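Local atomic coordinates of laminin subunit ALPHA-1 (Mus musculus, PDB entry 2JD4), a protein that forms part of laminin-111 in basement membranes, where its C-terminal LG4-5 domain pair probably attaches the laminin to cell surfaces. Residues Q66-Y71 / Y153-I158; D70-Q75 / T136-E141. The protein carries 4 engineered substitutions. One frame throughout, in Å; residues are numbered along the deposited sequence.

Both contacts start from the turn that leads into strand 71-77, and they share Asp70 and Tyr71. Following the chain, 66-71 leaves strand 58-64 and runs on into 70-75. About sixty residues later, 136-141 returns to it and closes contact 2. This loop links strand 124-130 to strand 143-146, and so passes from one sheet of the first laminin G domain to the other. After strand 143-146, the chain reaches 153-158 and closes contact 1, before crossing back to strand 167-174. Contact 2 nests within contact 1. Contact 2 gathers Asp70, Thr137 and Asp139 on the magnesium ion; contact 1 ties the preceding turn to 153-158. A hydrogen bond from Gln75 NE2 to Ile158 O joins them.

Contact 1 (Q66-Y71 / Y153-I158); sequences QNQMDY and YRARNI. With MG (magnesium ion), chain C.
Gln68 grips the backbone of 153-158 with both ends of its amide. Its OE1 accepts from Arg156 N at 2.6 Å, in the carbonyl plane and on a lone pair. Its NE2 gives a nearly straight bond of 2.9 Å to Arg154 O, which lies close to the amide plane. The two bonds fix the rotation of the amide about its CG-CD bond. Water 1 also donates to OE1 and to Arg156 O, and water 2 joins Gln68 O to Asn157 ND2. The chain of Gln68 is extended beyond CG (chi2 -164°) and meets Tyr153 tip to tip, with Gln68 CD 3.5 Å from Tyr153 OH. That hydroxyl is hydrogen-bonded to Tyr62 OH. The Arg156 side chain crosses Gln68 at about a right angle, with Gln68 CB and CD over one face of its guanidinium. Ile158 CG2 lies over one face of the Tyr71 ring, a CH-pi contact of 4.3 Å to the centroid. Tyr71 OH is hydrogen-bonded to Arg91 NH1. The arrangement clips the turn before strand 71-77, and that strand's start, to the 153-158 loop at one edge of the laminin G beta-sandwich, next to the metal site that Asp70 helps form.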
loop_
_atom_site.group_PDB
_atom_site.type_symbol
_atom_site.label_atom_id
_atom_site.label_comp_id
_atom_site.label_asym_id
_atom_site.label_seq_id
_atom_site.Cartn_x
_atom_site.Cartn_y
_atom_site.Cartn_z
ATOM N N GLN A 66 -22.976 -14.337 -12.779
ATOM C CA GLN A 66 -23.735 -13.164 -12.375
ATOM C C GLN A 66 -24.300 -13.348 -10.963
ATOM O O GLN A 66 -24.350 -12.397 -10.188
ATOM C CB GLN A 66 -24.882 -12.912 -13.359
ATOM C CG GLN A 66 -25.748 -11.703 -13.023
ATOM C CD GLN A 66 -25.024 -10.380 -13.201
ATOM O OE1 GLN A 66 -25.606 -9.313 -13.001
ATOM N NE2 GLN A 66 -23.749 -10.441 -13.581
ATOM N N ASN A 67 -24.728 -14.566 -10.632
ATOM C CA ASN A 67 -25.285 -14.828 -9.304
ATOM C C ASN A 67 -24.207 -15.241 -8.313
ATOM O O ASN A 67 -24.495 -15.502 -7.143
ATOM C CB ASN A 67 -26.385 -15.904 -9.351
ATOM C CG ASN A 67 -25.880 -17.259 -9.826
ATOM O OD1 ASN A 67 -24.815 -17.722 -9.422
ATOM N ND2 ASN A 67 -26.666 -17.914 -10.674
ATOM N N GLN A 68 -22.967 -15.296 -8.799
ATOM C CA GLN A 68 -21.808 -15.648 -7.984
ATOM C C GLN A 68 -21.770 -17.072 -7.438
ATOM O O GLN A 68 -20.993 -17.363 -6.531
ATOM C CB GLN A 68 -21.659 -14.654 -6.828
ATOM C CG GLN A 68 -21.273 -13.249 -7.278
ATOM C CD GLN A 68 -20.757 -12.394 -6.140
ATOM O OE1 GLN A 68 -19.880 -12.812 -5.395
ATOM N NE2 GLN A 68 -21.293 -11.186 -6.005
ATOM N N MET A 69 -22.592 -17.958 -7.995
ATOM C CA MET A 69 -22.623 -19.350 -7.555
ATOM C C MET A 69 -21.425 -20.106 -8.118
ATOM O O MET A 69 -21.049 -21.162 -7.610
ATOM C CB MET A 69 -23.932 -20.013 -7.997
ATOM C CG MET A 69 -24.800 -20.494 -6.842
ATOM S SD MET A 69 -24.975 -19.278 -5.513
ATOM C CE MET A 69 -26.271 -18.205 -6.181
ATOM N N ASP A 70 -20.838 -19.557 -9.182
ATOM C CA ASP A 70 -19.652 -20.122 -9.820
ATOM C C ASP A 70 -18.593 -19.021 -9.769
ATOM O O ASP A 70 -18.921 -17.850 -9.952
ATOM C CB ASP A 70 -19.920 -20.463 -11.292
ATOM C CG ASP A 70 -20.747 -21.723 -11.470
ATOM O OD1 ASP A 70 -21.832 -21.809 -10.861
ATOM O OD2 ASP A 70 -20.303 -22.618 -12.229
ATOM N N TYR A 71 -17.336 -19.382 -9.520
ATOM C CA TYR A 71 -16.268 -18.381 -9.484
ATOM C C TYR A 71 -14.886 -19.005 -9.510
ATOM O O TYR A 71 -14.733 -20.211 -9.348
ATOM C CB TYR A 71 -16.401 -17.491 -8.237
ATOM C CG TYR A 71 -16.185 -18.219 -6.926
ATOM C CD1 TYR A 71 -14.911 -18.632 -6.535
ATOM C CD2 TYR A 71 -17.262 -18.534 -6.094
ATOM C CE1 TYR A 71 -14.712 -19.346 -5.351
ATOM C CE2 TYR A 71 -17.074 -19.253 -4.908
ATOM C CZ TYR A 71 -15.798 -19.655 -4.546
ATOM O OH TYR A 71 -15.606 -20.383 -3.398
ATOM N N TYR A 153 -18.861 -3.341 -6.509
ATOM C CA TYR A 153 -19.007 -4.797 -6.466
ATOM C C TYR A 153 -18.864 -5.391 -5.060
ATOM O O TYR A 153 -18.034 -4.944 -4.274
ATOM C CB TYR A 153 -17.971 -5.438 -7.401
ATOM C CG TYR A 153 -18.275 -6.862 -7.791
ATOM C CD1 TYR A 153 -19.283 -7.152 -8.709
ATOM C CD2 TYR A 153 -17.562 -7.923 -7.236
ATOM C CE1 TYR A 153 -19.574 -8.464 -9.065
ATOM C CE2 TYR A 153 -17.843 -9.238 -7.584
ATOM C CZ TYR A 153 -18.850 -9.501 -8.498
ATOM O OH TYR A 153 -19.131 -10.801 -8.844
ATOM N N ARG A 154 -19.678 -6.400 -4.759
ATOM C CA ARG A 154 -19.650 -7.090 -3.464
ATOM C C ARG A 154 -19.365 -8.561 -3.732
ATOM O O ARG A 154 -20.291 -9.328 -3.963
ATOM C CB ARG A 154 -21.011 -6.988 -2.758
ATOM C CG ARG A 154 -21.403 -5.613 -2.231
ATOM C CD ARG A 154 -20.497 -5.170 -1.098
ATOM N NE ARG A 154 -19.517 -4.186 -1.544
ATOM C CZ ARG A 154 -19.831 -2.953 -1.924
ATOM N NH1 ARG A 154 -21.098 -2.559 -1.907
ATOM N NH2 ARG A 154 -18.884 -2.116 -2.324
ATOM N N ALA A 155 -18.097 -8.966 -3.714
ATOM C CA ALA A 155 -17.755 -10.359 -3.986
ATOM C C ALA A 155 -18.067 -11.253 -2.788
ATOM O O ALA A 155 -17.641 -10.971 -1.670
ATOM C CB ALA A 155 -16.275 -10.479 -4.360
ATOM N N ARG A 156 -18.796 -12.339 -3.033
ATOM C CA ARG A 156 -19.171 -13.263 -1.969
ATOM C C ARG A 156 -18.387 -14.577 -2.000
ATOM O O ARG A 156 -17.982 -15.062 -3.058
ATOM C CB ARG A 156 -20.680 -13.569 -2.042
ATOM C CG ARG A 156 -21.578 -12.332 -1.998
ATOM C CD ARG A 156 -23.036 -12.687 -1.714
ATOM N NE ARG A 156 -23.627 -13.541 -2.743
ATOM C CZ ARG A 156 -24.108 -13.110 -3.907
ATOM N NH1 ARG A 156 -24.084 -11.820 -4.212
ATOM N NH2 ARG A 156 -24.614 -13.979 -4.773
ATOM N N ASN A 157 -18.174 -15.139 -0.814
ATOM C CA ASN A 157 -17.479 -16.409 -0.640
ATOM C C ASN A 157 -16.039 -16.564 -1.138
ATOM O O ASN A 157 -15.658 -17.636 -1.611
ATOM C CB ASN A 157 -18.346 -17.547 -1.191
ATOM C CG ASN A 157 -19.687 -17.657 -0.468
ATOM O OD1 ASN A 157 -19.747 -17.652 0.764
ATOM N ND2 ASN A 157 -20.765 -17.756 -1.232
ATOM N N ILE A 158 -15.239 -15.503 -1.041
ATOM C CA ILE A 158 -13.833 -15.599 -1.414
ATOM C C ILE A 158 -12.998 -14.995 -0.281
ATOM O O ILE A 158 -11.827 -14.652 -0.459
ATOM C CB ILE A 158 -13.505 -14.899 -2.776
ATOM C CG1 ILE A 158 -13.615 -13.378 -2.662
ATOM C CG2 ILE A 158 -14.440 -15.424 -3.860
ATOM C CD1 ILE A 158 -13.245 -12.659 -3.958
HETATM MG MG MG C . -21.121 -24.617 -12.907
HETATM O O HOH W 1 -17.885 -15.045 -5.926
HETATM O O HOH W 2 -20.768 -17.943 -3.889
HETATM O O HOH W 3 -23.086 -23.897 -11.857
HETATM O O HOH W 4 -21.891 -26.683 -13.320
#

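Contact 2 (D70-Q75 / T136-E141); sequences DYATLQ and TTLDVE. With MG (magnesium ion), chain C.
Asp70 and Asp139 bring the two backbones closest, with their CA atoms 5.9 Å apart and the touching parts running 81° from each other. The start of strand 71-77 thus meets the 136-141 loop at a steep angle. Asp70 OD2 binds the magnesium ion at 2.3 Å and also accepts from Asp139 N at 3.0 Å. That N-H comes from above the carboxylate plane, 37° out of it. The other oxygen, Asp70 OD1, accepts from water 3, itself a metal ligand, so the whole carboxylate is held against turning. Thr137 O binds the ion at 2.2 Å, and Asp139 OD2 is a further ligand. Leu87 O and waters 3 and 4 complete a roughly octahedral set of six. This is the metal site at the rim of the laminin G beta-sandwich, where related domains commonly bind calcium. The cation probably offsets the repulsion between the two carboxylates. Thr137 OG1 is in the second shell. It donates to Asp139 OD2 at 2.7 Å, on the syn side, and accepts from water 4. A valine in its place would lose both bonds, and would probably leave the Asp139 carboxylate freer to turn and water 4 less well fixed. Beside the ion, Asp139 O lies only 3.0 Å from Asp70 CB, and this buried carbonyl oxygen has no polar partner in the model. Apolar groups pack on the strand side. Leu138 has CG anti to its backbone N, and chi2 of 65° then sets CD1 3.5 Å from Tyr71 O. Its CD2 touches Ala72 CB at 4.2 Å, and Leu45 of the other sheet touches both residues. Val140 CG1 packs against the carbonyl and CB of Asp70.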
loop_
_atom_site.group_PDB
_atom_site.type_symbol
_atom_site.label_atom_id
_atom_site.label_comp_id
_atom_site.label_asym_id
_atom_site.label_seq_id
_atom_site.Cartn_x
_atom_site.Cartn_y
_atom_site.Cartn_z
ATOM N N ASP A 70 -20.838 -19.557 -9.182
ATOM C CA ASP A 70 -19.652 -20.122 -9.820
ATOM C C ASP A 70 -18.593 -19.021 -9.769
ATOM O O ASP A 70 -18.921 -17.850 -9.952
ATOM C CB ASP A 70 -19.920 -20.463 -11.292
ATOM C CG ASP A 70 -20.747 -21.723 -11.470
ATOM O OD1 ASP A 70 -21.832 -21.809 -10.861
ATOM O OD2 ASP A 70 -20.303 -22.618 -12.229
ATOM N N TYR A 71 -17.336 -19.382 -9.520
ATOM C CA TYR A 71 -16.268 -18.381 -9.484
ATOM C C TYR A 71 -14.886 -19.005 -9.510
ATOM O O TYR A 71 -14.733 -20.211 -9.348
ATOM C CB TYR A 71 -16.401 -17.491 -8.237
ATOM C CG TYR A 71 -16.185 -18.219 -6.926
ATOM C CD1 TYR A 71 -14.911 -18.632 -6.535
ATOM C CD2 TYR A 71 -17.262 -18.534 -6.094
ATOM C CE1 TYR A 71 -14.712 -19.346 -5.351
ATOM C CE2 TYR A 71 -17.074 -19.253 -4.908
ATOM C CZ TYR A 71 -15.798 -19.655 -4.546
ATOM O OH TYR A 71 -15.606 -20.383 -3.398
ATOM N N ALA A 72 -13.882 -18.162 -9.737
ATOM C CA ALA A 72 -12.485 -18.578 -9.752
ATOM C C ALA A 72 -11.681 -17.339 -9.371
ATOM O O ALA A 72 -11.950 -16.248 -9.879
ATOM C CB ALA A 72 -12.078 -19.068 -11.134
ATOM N N THR A 73 -10.705 -17.500 -8.483
ATOM C CA THR A 73 -9.897 -16.367 -8.046
ATOM C C THR A 73 -8.482 -16.761 -7.625
ATOM O O THR A 73 -8.216 -17.919 -7.277
ATOM C CB THR A 73 -10.590 -15.633 -6.864
ATOM O OG1 THR A 73 -9.812 -14.499 -6.466
ATOM C CG2 THR A 73 -10.750 -16.571 -5.672
ATOM N N LEU A 74 -7.572 -15.793 -7.704
ATOM C CA LEU A 74 -6.180 -15.966 -7.299
ATOM C C LEU A 74 -5.913 -14.800 -6.354
ATOM O O LEU A 74 -6.042 -13.632 -6.741
ATOM C CB LEU A 74 -5.229 -15.891 -8.501
ATOM C CG LEU A 74 -3.731 -15.920 -8.151
ATOM C CD1 LEU A 74 -3.361 -17.288 -7.589
ATOM C CD2 LEU A 74 -2.881 -15.617 -9.376
ATOM N N GLN A 75 -5.561 -15.119 -5.113
ATOM C CA GLN A 75 -5.299 -14.105 -4.092
ATOM C C GLN A 75 -3.967 -14.346 -3.400
ATOM O O GLN A 75 -3.486 -15.478 -3.332
ATOM C CB GLN A 75 -6.414 -14.127 -3.037
ATOM C CG GLN A 75 -7.801 -13.818 -3.569
ATOM C CD GLN A 75 -8.908 -14.347 -2.660
ATOM O OE1 GLN A 75 -8.980 -15.544 -2.398
ATOM N NE2 GLN A 75 -9.772 -13.456 -2.182
ATOM N N THR A 136 -19.800 -29.983 -13.114
ATOM C CA THR A 136 -18.713 -30.226 -14.056
ATOM C C THR A 136 -18.259 -29.012 -14.857
ATOM O O THR A 136 -17.288 -29.098 -15.599
ATOM C CB THR A 136 -19.091 -31.330 -15.070
ATOM O OG1 THR A 136 -20.124 -30.851 -15.939
ATOM C CG2 THR A 136 -19.585 -32.568 -14.345
ATOM N N THR A 137 -18.943 -27.884 -14.715
ATOM C CA THR A 137 -18.556 -26.706 -15.483
ATOM C C THR A 137 -18.388 -25.415 -14.684
ATOM O O THR A 137 -19.112 -25.165 -13.717
ATOM C CB THR A 137 -19.571 -26.431 -16.622
ATOM O OG1 THR A 137 -20.852 -26.097 -16.067
ATOM C CG2 THR A 137 -19.713 -27.655 -17.518
ATOM N N LEU A 138 -17.410 -24.608 -15.096
ATOM C CA LEU A 138 -17.165 -23.309 -14.476
ATOM C C LEU A 138 -17.936 -22.346 -15.363
ATOM O O LEU A 138 -17.499 -22.025 -16.470
ATOM C CB LEU A 138 -15.672 -22.952 -14.496
ATOM C CG LEU A 138 -15.304 -21.520 -14.071
ATOM C CD1 LEU A 138 -15.646 -21.298 -12.591
ATOM C CD2 LEU A 138 -13.812 -21.281 -14.314
ATOM N N ASP A 139 -19.095 -21.913 -14.882
ATOM C CA ASP A 139 -19.965 -21.007 -15.622
ATOM C C ASP A 139 -19.861 -19.595 -15.066
ATOM O O ASP A 139 -20.398 -19.305 -13.993
ATOM C CB ASP A 139 -21.410 -21.499 -15.517
ATOM C CG ASP A 139 -21.548 -22.966 -15.873
ATOM O OD1 ASP A 139 -21.466 -23.292 -17.075
ATOM O OD2 ASP A 139 -21.721 -23.795 -14.950
ATOM N N VAL A 140 -19.185 -18.712 -15.801
ATOM C CA VAL A 140 -19.010 -17.335 -15.347
ATOM C C VAL A 140 -19.182 -16.307 -16.462
ATOM O O VAL A 140 -19.130 -16.651 -17.643
ATOM C CB VAL A 140 -17.606 -17.137 -14.733
ATOM C CG1 VAL A 140 -17.398 -18.115 -13.581
ATOM C CG2 VAL A 140 -16.543 -17.348 -15.799
ATOM N N GLU A 141 -19.378 -15.048 -16.072
ATOM C CA GLU A 141 -19.540 -13.947 -17.020
ATOM C C GLU A 141 -18.275 -13.778 -17.853
ATOM O O GLU A 141 -17.175 -14.051 -17.374
ATOM C CB GLU A 141 -19.824 -12.642 -16.275
ATOM C CG GLU A 141 -21.183 -12.571 -15.622
ATOM C CD GLU A 141 -22.305 -12.499 -16.634
ATOM O OE1 GLU A 141 -22.532 -13.496 -17.356
ATOM O OE2 GLU A 141 -22.957 -11.437 -16.711
HETATM MG MG MG C . -21.121 -24.617 -12.907
HETATM O O HOH W 3 -23.086 -23.897 -11.857
HETATM O O HOH W 4 -21.891 -26.683 -13.320
#